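Local coordinates for cytosine-specific methyltransferase (Escherichia coli O157:H7 EDL933, PDB 3G7U), which probably methylates the C5 position of cytosine in DNA, with S-adenosyl-L-methionine as methyl donor, at residues S214-K219 with S253-T258. Sequence-based numbering, arbitrary orientation.
Sequences SWRTIK and SGCTGT
Ser214 and Cys255 make the direct polar contacts between 214-219 and 253-258. In one of two conformers modelled for Ser214, OG is anti to the backbone N (chi1 -171°) and donates a hydrogen bond to O of Cys255 at 2.7 Å. The donor stands above the carbonyl plane, with a C=O...OG angle of only 101°. N of Cys255 reaches O of Ser214 in a weak bond of 3.4 Å.

Beside this pair, CB of Ser253 lies 3.9 Å from the centroid of the six-membered ring of Trp215, 18° off the ring normal, a CH-pi contact over one face. Nearby, CG of Arg216 rests 3.7 Å from CB of Cys255; on a different side of the OG bond, CB of Ser214 packs on CB of Thr256.

Two waters extend the polar contact. One accepts from N of Ser214 and, at 2.8 Å, from N of Gly254. The second donates a hydrogen bond to O of Cys255 at 2.7 Å and accepts from NH1 of Arg216, lying in plane at the guanidinium edge; NH1 also bonds Ile203 O.

Further out, strand 216-217 pairs antiparallel with strand 251-252 through backbone bonding of Arg216 with Ile252. Beyond it, Cys255 centres an inverse gamma turn, and strand 256-258 pairs instead with strand 205-207. Lys246 from helix 241-248 makes a cation-pi contact with Trp215.

The contact joins two small sheets, away from the predicted catalytic cysteine. The water, and in that conformer Ser214 OG, probably polarises the Cys255 carbonyl; direct backbone bonding is one weak bond, accompanied by shorter water-mediated ones.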
ATOM      1  N   SER A 214     -18.652   3.605 -10.134  0.50 23.24           N
ATOM      2  CA  SER A 214     -18.757   2.895 -11.396  0.50 25.62           C
ATOM      3  C   SER A 214     -18.802   1.408 -11.094  0.50 26.12           C
ATOM      4  O   SER A 214     -17.854   0.666 -11.414  0.50 25.44           O
ATOM      5  CB  SER A 214     -17.547   3.194 -12.267  0.50 28.32           C
ATOM      6  OG  SER A 214     -17.744   2.675 -13.569  0.50 40.27           O
ATOM      7  N   TRP A 215     -19.903   0.975 -10.475  1.00 23.84           N
ATOM      8  CA  TRP A 215     -20.044  -0.435 -10.079  1.00 23.40           C
ATOM      9  C   TRP A 215     -20.302  -1.268 -11.345  1.00 24.30           C
ATOM     10  O   TRP A 215     -21.192  -0.936 -12.131  1.00 26.26           O
ATOM     11  CB  TRP A 215     -21.219  -0.635  -9.138  1.00 20.55           C
ATOM     12  CG  TRP A 215     -21.148   0.007  -7.784  1.00 23.41           C
ATOM     13  CD1 TRP A 215     -21.829   1.116  -7.370  1.00 24.29           C
ATOM     14  CD2 TRP A 215     -20.399  -0.457  -6.658  1.00 23.68           C
ATOM     15  NE1 TRP A 215     -21.528   1.387  -6.043  1.00 28.63           N
ATOM     16  CE2 TRP A 215     -20.655   0.438  -5.586  1.00 28.30           C
ATOM     17  CE3 TRP A 215     -19.523  -1.536  -6.448  1.00 20.29           C
ATOM     18  CZ2 TRP A 215     -20.062   0.290  -4.324  1.00 25.29           C
ATOM     19  CZ3 TRP A 215     -18.931  -1.701  -5.175  1.00 25.03           C
ATOM     20  CH2 TRP A 215     -19.206  -0.794  -4.136  1.00 21.52           C
ATOM     21  N   ARG A 216     -19.547  -2.349 -11.522  1.00 23.80           N
ATOM     22  CA  ARG A 216     -19.631  -3.160 -12.732  1.00 20.37           C
ATOM     23  C   ARG A 216     -19.467  -4.632 -12.415  1.00 25.00           C
ATOM     24  O   ARG A 216     -18.684  -5.002 -11.530  1.00 21.91           O
ATOM     25  CB  ARG A 216     -18.534  -2.737 -13.720  1.00 22.11           C
ATOM     26  CG  ARG A 216     -18.752  -1.396 -14.417  1.00 21.13           C
ATOM     27  CD  ARG A 216     -20.099  -1.323 -15.178  1.00 20.92           C
ATOM     28  NE  ARG A 216     -20.111  -2.308 -16.277  1.00 18.82           N
ATOM     29  CZ  ARG A 216     -19.461  -2.195 -17.405  1.00 25.29           C
ATOM     30  NH1 ARG A 216     -18.699  -1.125 -17.653  1.00 21.48           N
ATOM     31  NH2 ARG A 216     -19.577  -3.153 -18.312  1.00 21.88           N
ATOM     32  N   THR A 217     -20.165  -5.475 -13.191  1.00 22.19           N
ATOM     33  CA  THR A 217     -20.035  -6.911 -13.108  1.00 23.85           C
ATOM     34  C   THR A 217     -18.743  -7.403 -13.723  1.00 22.62           C
ATOM     35  O   THR A 217     -18.329  -6.945 -14.818  1.00 24.82           O
ATOM     36  CB  THR A 217     -21.261  -7.595 -13.816  1.00 19.07           C
ATOM     37  OG1 THR A 217     -22.439  -7.255 -13.097  1.00 26.32           O
ATOM     38  CG2 THR A 217     -21.103  -9.125 -13.875  1.00 28.94           C
ATOM     39  N   ILE A 218     -18.063  -8.299 -12.989  1.00 20.39           N
ATOM     40  CA  ILE A 218     -16.855  -8.941 -13.482  1.00 23.21           C
ATOM     41  C   ILE A 218     -17.030 -10.464 -13.574  1.00 22.55           C
ATOM     42  O   ILE A 218     -17.968 -11.036 -13.002  1.00 30.12           O
ATOM     43  CB  ILE A 218     -15.660  -8.655 -12.563  1.00 24.02           C
ATOM     44  CG1 ILE A 218     -15.979  -9.113 -11.135  1.00 22.21           C
ATOM     45  CG2 ILE A 218     -15.320  -7.143 -12.566  1.00 24.05           C
ATOM     46  CD1 ILE A 218     -14.753  -9.374 -10.273  1.00 25.81           C
ATOM     47  N   LYS A 219     -16.113 -11.098 -14.278  1.00 27.97           N
ATOM     48  CA  LYS A 219     -16.011 -12.552 -14.247  1.00 34.46           C
ATOM     49  C   LYS A 219     -15.056 -12.907 -13.131  1.00 34.42           C
ATOM     50  O   LYS A 219     -13.935 -12.381 -13.078  1.00 34.31           O
ATOM     51  CB  LYS A 219     -15.449 -13.073 -15.557  1.00 35.71           C
ATOM     52  CG  LYS A 219     -16.346 -12.852 -16.731  1.00 42.86           C
ATOM     53  CD  LYS A 219     -15.683 -13.407 -17.983  1.00 50.61           C
ATOM     54  CE  LYS A 219     -16.525 -13.087 -19.206  1.00 55.36           C
ATOM     55  NZ  LYS A 219     -17.975 -13.242 -18.878  1.00 58.18           N
ATOM     56  N   SER A 253     -16.287  -1.809  -7.649  1.00 21.96           N
ATOM     57  CA  SER A 253     -16.278  -0.359  -7.916  1.00 20.90           C
ATOM     58  C   SER A 253     -15.023  -0.019  -8.723  1.00 21.61           C
ATOM     59  O   SER A 253     -14.132  -0.860  -8.867  1.00 19.45           O
ATOM     60  CB  SER A 253     -16.287   0.442  -6.601  1.00 20.02           C
ATOM     61  OG  SER A 253     -15.121   0.148  -5.818  1.00 19.97           O
ATOM     62  N   GLY A 254     -14.987   1.205  -9.259  1.00 21.85           N
ATOM     63  CA  GLY A 254     -13.787   1.799  -9.856  1.00 22.45           C
ATOM     64  C   GLY A 254     -13.549   1.498 -11.306  1.00 20.56           C
ATOM     65  O   GLY A 254     -12.446   1.735 -11.804  1.00 18.68           O
ATOM     66  N   CYS A 255     -14.562   0.991 -12.013  1.00 19.44           N
ATOM     67  CA  CYS A 255     -14.387   0.654 -13.412  1.00 19.20           C
ATOM     68  C   CYS A 255     -14.803   1.861 -14.275  1.00 24.82           C
ATOM     69  O   CYS A 255     -15.731   1.793 -15.062  1.00 25.75           O
ATOM     70  CB  CYS A 255     -15.192  -0.597 -13.787  1.00 21.98           C
ATOM     71  SG  CYS A 255     -14.645  -2.052 -12.849  1.00 27.90           S
ATOM     72  N   THR A 256     -14.121   2.984 -14.080  1.00 24.42           N
ATOM     73  CA  THR A 256     -14.474   4.210 -14.759  1.00 27.76           C
ATOM     74  C   THR A 256     -13.351   4.618 -15.698  1.00 25.69           C
ATOM     75  O   THR A 256     -12.176   4.679 -15.313  1.00 25.14           O
ATOM     76  CB  THR A 256     -14.845   5.366 -13.763  1.00 34.23           C
ATOM     77  OG1 THR A 256     -14.500   6.658 -14.297  1.00 45.91           O
ATOM     78  CG2 THR A 256     -14.238   5.171 -12.436  1.00 32.13           C
ATOM     79  N   GLY A 257     -13.727   4.872 -16.942  1.00 23.10           N
ATOM     80  CA  GLY A 257     -12.744   5.246 -17.930  1.00 28.91           C
ATOM     81  C   GLY A 257     -12.585   6.742 -18.055  1.00 25.60           C
ATOM     82  O   GLY A 257     -13.273   7.500 -17.400  1.00 23.51           O
ATOM     83  N   THR A 258     -11.645   7.145 -18.899  1.00 31.21           N
ATOM     84  CA  THR A 258     -11.387   8.543 -19.209  1.00 27.05           C
ATOM     85  C   THR A 258     -11.757   8.747 -20.676  1.00 28.20           C
ATOM     86  O   THR A 258     -11.432   7.922 -21.534  1.00 27.86           O
ATOM     87  CB  THR A 258      -9.920   8.869 -18.943  1.00 29.47           C
ATOM     88  OG1 THR A 258      -9.642   8.717 -17.554  1.00 32.38           O
ATOM     89  CG2 THR A 258      -9.574  10.322 -19.348  1.00 26.43           C
TER
HETATM   90  O   HOH W   1     -16.364   3.629  -8.686  0.50 23.63           O
HETATM   91  O   HOH W   2     -18.073   1.453 -16.330  1.00 21.38           O